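Local coordinates for lectin-like protein (Entamoeba histolytica HM-1:IMSS-A, PDB 5ZBT) that is of uncharacterised function but, through this legume lectin-like domain of an ERGIC-53-like membrane protein, may bind D-mannose, at residues V75-F80 / L227-V232; V100-E105 / I201-F206. One frame throughout, in Å; residues are numbered along the deposited sequence.

Contact 1 (V75-F80 / L227-V232); sequences VDLPSF and LHYYEV
In the beta sandwich of this legume lectin-like domain, Phe80 and Glu231 pair where strand 80-90 begins and strand 220-231 ends, two central, antiparallel neighbours of one sheet. They form a non-hydrogen-bonded pair, their CA atoms 4.5 Å apart. Just past it, Val232 N gives a hydrogen bond of 3.0 Å to Ser79 O; at N-H...O the bond is fairly straight, 162°, yet the donor sits above the carbonyl plane, 46° out of it. On the other side of the pair, Phe80 CA comes to 3.3 Å from Tyr230 O in a CA-H...O contact.

Tyr229 contributes the largest share of the packing. With CG roughly anti to the backbone N (chi1 154°), its ring reaches along the sheet toward the incoming loop and offers its edge to Phe80, whose CB lies in the ring plane, 3.4 Å from Tyr229 CE1. Leu77 arrives from the opposite direction, its two methyls splitting the work: CD1 rests against Tyr229 CE1 and also over one face of the Phe80 ring, while Leu77 CD2 touches the phenol end, 3.5 Å from Tyr229 OH. Ser79 OG hydrogen-bonds Val177 N, just past the end of strand 170-176, the next strand of the sheet. At the exposed end Pro78 crosses the extended Glu231 side chain at about a right angle, and Pro78 CG meets the carboxylate carbon Glu231 CD at 3.7 Å.

Contact 2 (V100-E105 / I201-F206); sequences VWLTEE and IDIPPF
Leu102, on strand 97-103, lies side by side with Phe206 and packs over one face of its ring, in the interior of the lectin-like sandwich. Earlier on the strand, Val100 turns to Leu84, Leu171 and Ile173 of the opposing sheet, and Trp101 to the other side, where its ring meets Tyr119 and Phe125 edge-to-face.

At Leu102 the contact proper begins. Methyl CD2 sits 3.7 Å from the centroid of the Phe206 ring and 14° off the ring normal, a CH-pi contact. The leucine's CB and CG follow the same face back toward the ring's root, each about 3.9 Å from Phe206 CD2, so the side chain lies along the ring rather than poking it with one methyl. The Phe206 ring gets there with CG between its own backbone N and carbonyl carbon (chi1 62°), which folds it alongside the leucine. Leu102 CD2 also reaches Ile203 CG2 at 4.3 Å.

Thr103 takes part through its backbone: its O is 3.3 Å from Phe206 CA, a CA-H...O contact. The CB of Thr103 points away from the 201-206 segment, and Thr103 OG1 donates a 2.6 Å hydrogen bond to Glu105 O, tying together the residues where the strand gives way to a loop.

Strand 97-103 runs between strands 122-127 and 207-213: backbone hydrogen bonds join Leu102 to Ile122 and Thr103 to Tyr207, while the approach loop 201-206 lays Ile201 and Ile203 on Ile122 before it enters strand 207-213.

Overall arrangement
The two contacts lie side by side, centres 12 Å apart, in the two facing sheets. Contact 1 is a surface contact where the loop leading into strand 80-90 meets the end of strand 220-231; contact 2 is buried and joins strand 97-103 of the other sheet to the loop leading into strand 207-213. Their chemistry follows: contact 1 mixes backbone pairing with aromatic, aliphatic and carboxylate side chains, whereas contact 2 is mostly apolar packing on a ring face. They touch directly: Val75 N probably hydrogen-bonds Phe206 O at 2.8 Å, and Phe80 CZ packs on Leu102 CD2. Both segments of contact 2 fall between the two segments of contact 1 in sequence.

Contact 1 (V75-F80 / L227-V232)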
loop_
_atom_site.group_PDB
_atom_site.type_symbol
_atom_site.label_atom_id
_atom_site.label_comp_id
_atom_site.label_asym_id
_atom_site.label_seq_id
_atom_site.Cartn_x
_atom_site.Cartn_y
_atom_site.Cartn_z
ATOM N N VAL A 75 -2.631 -1.624 15.471
ATOM C CA VAL A 75 -3.082 -0.295 15.875
ATOM C C VAL A 75 -4.604 -0.256 15.982
ATOM O O VAL A 75 -5.328 -0.944 15.255
ATOM C CB VAL A 75 -2.586 0.803 14.907
ATOM C CG1 VAL A 75 -1.085 0.941 14.991
ATOM C CG2 VAL A 75 -3.023 0.519 13.464
ATOM N N ASP A 76 -5.083 0.573 16.905
ATOM C CA ASP A 76 -6.508 0.848 17.103
ATOM C C ASP A 76 -6.700 2.342 16.869
ATOM O O ASP A 76 -6.549 3.135 17.798
ATOM C CB ASP A 76 -6.955 0.441 18.506
ATOM C CG ASP A 76 -8.470 0.417 18.662
ATOM O OD1 ASP A 76 -9.178 0.901 17.753
ATOM O OD2 ASP A 76 -8.947 -0.122 19.684
ATOM N N LEU A 77 -7.042 2.727 15.631
ATOM C CA LEU A 77 -6.875 4.150 15.362
ATOM C C LEU A 77 -8.203 4.888 15.394
ATOM O O LEU A 77 -9.250 4.311 15.095
ATOM C CB LEU A 77 -6.225 4.370 13.989
ATOM C CG LEU A 77 -4.791 3.868 13.830
ATOM C CD1 LEU A 77 -4.303 4.209 12.455
ATOM C CD2 LEU A 77 -3.899 4.491 14.898
ATOM N N PRO A 78 -8.182 6.172 15.744
ATOM C CA PRO A 78 -9.335 7.031 15.442
ATOM C C PRO A 78 -9.341 7.353 13.961
ATOM O O PRO A 78 -8.529 6.800 13.212
ATOM C CB PRO A 78 -9.062 8.281 16.280
ATOM C CG PRO A 78 -7.568 8.368 16.264
ATOM C CD PRO A 78 -7.052 6.944 16.297
ATOM N N SER A 79 -10.221 8.253 13.526
ATOM C CA SER A 79 -10.228 8.651 12.127
ATOM C C SER A 79 -8.823 9.050 11.723
ATOM O O SER A 79 -8.138 9.777 12.444
ATOM C CB SER A 79 -11.209 9.799 11.897
ATOM O OG SER A 79 -12.513 9.343 12.181
ATOM N N PHE A 80 -8.374 8.521 10.595
ATOM C CA PHE A 80 -6.976 8.664 10.244
ATOM C C PHE A 80 -6.840 8.902 8.755
ATOM O O PHE A 80 -7.764 8.660 7.968
ATOM C CB PHE A 80 -6.152 7.433 10.650
ATOM C CG PHE A 80 -6.571 6.171 9.972
ATOM C CD1 PHE A 80 -6.028 5.820 8.738
ATOM C CD2 PHE A 80 -7.500 5.320 10.572
ATOM C CE1 PHE A 80 -6.408 4.655 8.098
ATOM C CE2 PHE A 80 -7.876 4.145 9.956
ATOM C CZ PHE A 80 -7.325 3.805 8.709
ATOM N N LEU A 227 5.996 7.398 4.523
ATOM C CA LEU A 227 4.658 7.039 4.957
ATOM C C LEU A 227 4.326 7.916 6.156
ATOM O O LEU A 227 5.061 7.914 7.155
ATOM C CB LEU A 227 4.579 5.552 5.305
ATOM C CG LEU A 227 3.255 5.071 5.902
ATOM C CD1 LEU A 227 2.087 5.188 4.898
ATOM C CD2 LEU A 227 3.429 3.640 6.355
ATOM N N HIS A 228 3.261 8.711 6.033
ATOM C CA HIS A 228 2.791 9.566 7.118
ATOM C C HIS A 228 1.435 9.063 7.566
ATOM O O HIS A 228 0.550 8.835 6.735
ATOM C CB HIS A 228 2.639 11.036 6.705
ATOM C CG HIS A 228 3.918 11.721 6.353
ATOM N ND1 HIS A 228 4.602 11.467 5.181
ATOM C CD2 HIS A 228 4.617 12.689 6.992
ATOM C CE1 HIS A 228 5.684 12.223 5.130
ATOM N NE2 HIS A 228 5.717 12.974 6.216
ATOM N N TYR A 229 1.279 8.911 8.871
ATOM C CA TYR A 229 -0.012 8.711 9.499
ATOM C C TYR A 229 -0.421 10.027 10.152
ATOM O O TYR A 229 0.370 10.636 10.872
ATOM C CB TYR A 229 0.065 7.576 10.522
ATOM C CG TYR A 229 -0.955 7.674 11.623
ATOM C CD1 TYR A 229 -2.309 7.724 11.332
ATOM C CD2 TYR A 229 -0.568 7.723 12.961
ATOM C CE1 TYR A 229 -3.261 7.828 12.334
ATOM C CE2 TYR A 229 -1.518 7.825 13.974
ATOM C CZ TYR A 229 -2.870 7.875 13.647
ATOM O OH TYR A 229 -3.844 7.980 14.622
ATOM N N TYR A 230 -1.635 10.488 9.859
ATOM C CA TYR A 230 -2.193 11.684 10.470
ATOM C C TYR A 230 -3.535 11.343 11.084
ATOM O O TYR A 230 -4.355 10.655 10.466
ATOM C CB TYR A 230 -2.371 12.825 9.468
ATOM C CG TYR A 230 -1.070 13.394 8.964
ATOM C CD1 TYR A 230 -0.214 14.089 9.816
ATOM C CD2 TYR A 230 -0.692 13.242 7.633
ATOM C CE1 TYR A 230 0.989 14.609 9.352
ATOM C CE2 TYR A 230 0.513 13.761 7.160
ATOM C CZ TYR A 230 1.344 14.435 8.025
ATOM O OH TYR A 230 2.533 14.945 7.557
ATOM N N GLU A 231 -3.754 11.815 12.303
ATOM C CA GLU A 231 -5.089 11.777 12.869
ATOM C C GLU A 231 -5.944 12.845 12.193
ATOM O O GLU A 231 -5.517 13.992 12.048
ATOM C CB GLU A 231 -5.021 11.996 14.376
ATOM C CG GLU A 231 -6.380 12.179 15.027
ATOM C CD GLU A 231 -6.367 11.871 16.510
ATOM O OE1 GLU A 231 -5.296 11.473 17.028
ATOM O OE2 GLU A 231 -7.434 12.008 17.152
ATOM N N VAL A 232 -7.129 12.460 11.734
ATOM C CA VAL A 232 -8.061 13.414 11.143
ATOM C C VAL A 232 -8.821 14.104 12.265
ATOM O O VAL A 232 -9.364 13.441 13.157
ATOM C CB VAL A 232 -9.019 12.710 10.174
ATOM C CG1 VAL A 232 -10.060 13.691 9.641
ATOM C CG2 VAL A 232 -8.231 12.053 9.029
#

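Contact 2 (V100-E105 / I201-F206)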
loop_
_atom_site.group_PDB
_atom_site.type_symbol
_atom_site.label_atom_id
_atom_site.label_comp_id
_atom_site.label_asym_id
_atom_site.label_seq_id
_atom_site.Cartn_x
_atom_site.Cartn_y
_atom_site.Cartn_z
ATOM N N VAL A 100 -1.137 -1.915 -0.229
ATOM C CA VAL A 100 -1.153 -1.457 1.151
ATOM C C VAL A 100 -2.267 -2.208 1.869
ATOM O O VAL A 100 -3.375 -2.348 1.342
ATOM C CB VAL A 100 -1.334 0.064 1.251
ATOM C CG1 VAL A 100 -1.272 0.509 2.747
ATOM C CG2 VAL A 100 -0.273 0.760 0.432
ATOM N N TRP A 101 -1.970 -2.711 3.051
ATOM C CA TRP A 101 -2.802 -3.736 3.652
ATOM C C TRP A 101 -3.196 -3.324 5.059
ATOM O O TRP A 101 -2.366 -2.832 5.820
ATOM C CB TRP A 101 -2.060 -5.078 3.693
ATOM C CG TRP A 101 -1.625 -5.636 2.346
ATOM C CD1 TRP A 101 -0.533 -5.253 1.594
ATOM C CD2 TRP A 101 -2.249 -6.714 1.629
ATOM N NE1 TRP A 101 -0.455 -6.025 0.454
ATOM C CE2 TRP A 101 -1.496 -6.926 0.453
ATOM C CE3 TRP A 101 -3.378 -7.522 1.871
ATOM C CZ2 TRP A 101 -1.837 -7.909 -0.481
ATOM C CZ3 TRP A 101 -3.711 -8.503 0.940
ATOM C CH2 TRP A 101 -2.939 -8.684 -0.221
ATOM N N LEU A 102 -4.463 -3.538 5.402
ATOM C CA LEU A 102 -4.965 -3.309 6.761
ATOM C C LEU A 102 -5.634 -4.614 7.175
ATOM O O LEU A 102 -6.763 -4.899 6.755
ATOM C CB LEU A 102 -5.924 -2.122 6.817
ATOM C CG LEU A 102 -5.317 -0.724 6.518
ATOM C CD1 LEU A 102 -5.047 -0.484 5.023
ATOM C CD2 LEU A 102 -6.194 0.401 7.057
ATOM N N THR A 103 -4.924 -5.433 7.953
ATOM C CA THR A 103 -5.346 -6.808 8.173
ATOM C C THR A 103 -5.342 -7.182 9.644
ATOM O O THR A 103 -4.639 -6.588 10.471
ATOM C CB THR A 103 -4.471 -7.816 7.405
ATOM O OG1 THR A 103 -3.078 -7.593 7.698
ATOM C CG2 THR A 103 -4.742 -7.701 5.910
ATOM N N GLU A 104 -6.141 -8.214 9.935
ATOM C CA GLU A 104 -6.265 -8.754 11.285
ATOM C C GLU A 104 -4.968 -9.407 11.763
ATOM O O GLU A 104 -4.679 -9.392 12.968
ATOM C CB GLU A 104 -7.430 -9.754 11.326
ATOM C CG GLU A 104 -7.595 -10.506 12.642
ATOM C CD GLU A 104 -8.718 -11.537 12.588
ATOM O OE1 GLU A 104 -9.816 -11.259 13.137
ATOM O OE2 GLU A 104 -8.504 -12.618 11.986
ATOM N N GLU A 105 -4.174 -9.973 10.845
ATOM C CA GLU A 105 -2.881 -10.569 11.168
ATOM C C GLU A 105 -1.825 -10.073 10.187
ATOM O O GLU A 105 -2.143 -9.511 9.133
ATOM C CB GLU A 105 -2.951 -12.103 11.132
ATOM C CG GLU A 105 -3.967 -12.694 12.103
ATOM C CD GLU A 105 -3.605 -12.464 13.575
ATOM O OE1 GLU A 105 -2.452 -12.043 13.854
ATOM O OE2 GLU A 105 -4.476 -12.718 14.452
ATOM N N ILE A 201 -18.185 0.556 5.718
ATOM C CA ILE A 201 -17.085 -0.401 5.750
ATOM C C ILE A 201 -16.404 -0.274 7.103
ATOM O O ILE A 201 -16.142 0.841 7.574
ATOM C CB ILE A 201 -16.097 -0.176 4.591
ATOM C CG1 ILE A 201 -14.917 -1.135 4.672
ATOM C CG2 ILE A 201 -15.611 1.273 4.538
ATOM C CD1 ILE A 201 -14.021 -1.035 3.434
ATOM N N ASP A 202 -16.165 -1.408 7.741
ATOM C CA ASP A 202 -15.605 -1.468 9.078
ATOM C C ASP A 202 -14.122 -1.770 8.996
ATOM O O ASP A 202 -13.698 -2.582 8.174
ATOM C CB ASP A 202 -16.309 -2.548 9.889
ATOM C CG ASP A 202 -17.260 -1.971 10.907
ATOM O OD1 ASP A 202 -18.002 -2.766 11.516
ATOM O OD2 ASP A 202 -17.244 -0.733 11.109
ATOM N N ILE A 203 -13.342 -1.114 9.848
ATOM C CA ILE A 203 -11.914 -1.409 9.972
ATOM C C ILE A 203 -11.602 -1.697 11.435
ATOM O O ILE A 203 -11.426 -0.763 12.232
ATOM C CB ILE A 203 -11.036 -0.265 9.439
ATOM C CG1 ILE A 203 -11.415 0.060 7.989
ATOM C CG2 ILE A 203 -9.573 -0.645 9.529
ATOM C CD1 ILE A 203 -10.611 1.169 7.382
ATOM N N PRO A 204 -11.517 -2.962 11.826
ATOM C CA PRO A 204 -11.094 -3.300 13.192
ATOM C C PRO A 204 -9.621 -2.976 13.387
ATOM O O PRO A 204 -8.933 -2.623 12.418
ATOM C CB PRO A 204 -11.352 -4.817 13.272
ATOM C CG PRO A 204 -12.145 -5.168 12.048
ATOM C CD PRO A 204 -11.767 -4.159 11.013
ATOM N N PRO A 205 -9.095 -3.084 14.609
ATOM C CA PRO A 205 -7.638 -2.937 14.798
ATOM C C PRO A 205 -6.847 -3.743 13.765
ATOM O O PRO A 205 -7.237 -4.847 13.384
ATOM C CB PRO A 205 -7.415 -3.464 16.217
ATOM C CG PRO A 205 -8.727 -3.198 16.928
ATOM C CD PRO A 205 -9.814 -3.295 15.889
ATOM N N PHE A 206 -5.735 -3.179 13.287
ATOM C CA PHE A 206 -5.051 -3.790 12.152
ATOM C C PHE A 206 -3.535 -3.630 12.245
ATOM O O PHE A 206 -3.006 -2.733 12.906
ATOM C CB PHE A 206 -5.547 -3.203 10.815
ATOM C CG PHE A 206 -5.281 -1.717 10.655
ATOM C CD1 PHE A 206 -6.245 -0.775 11.014
ATOM C CD2 PHE A 206 -4.079 -1.263 10.145
ATOM C CE1 PHE A 206 -6.012 0.588 10.862
ATOM C CE2 PHE A 206 -3.838 0.099 9.996
ATOM C CZ PHE A 206 -4.808 1.024 10.349
#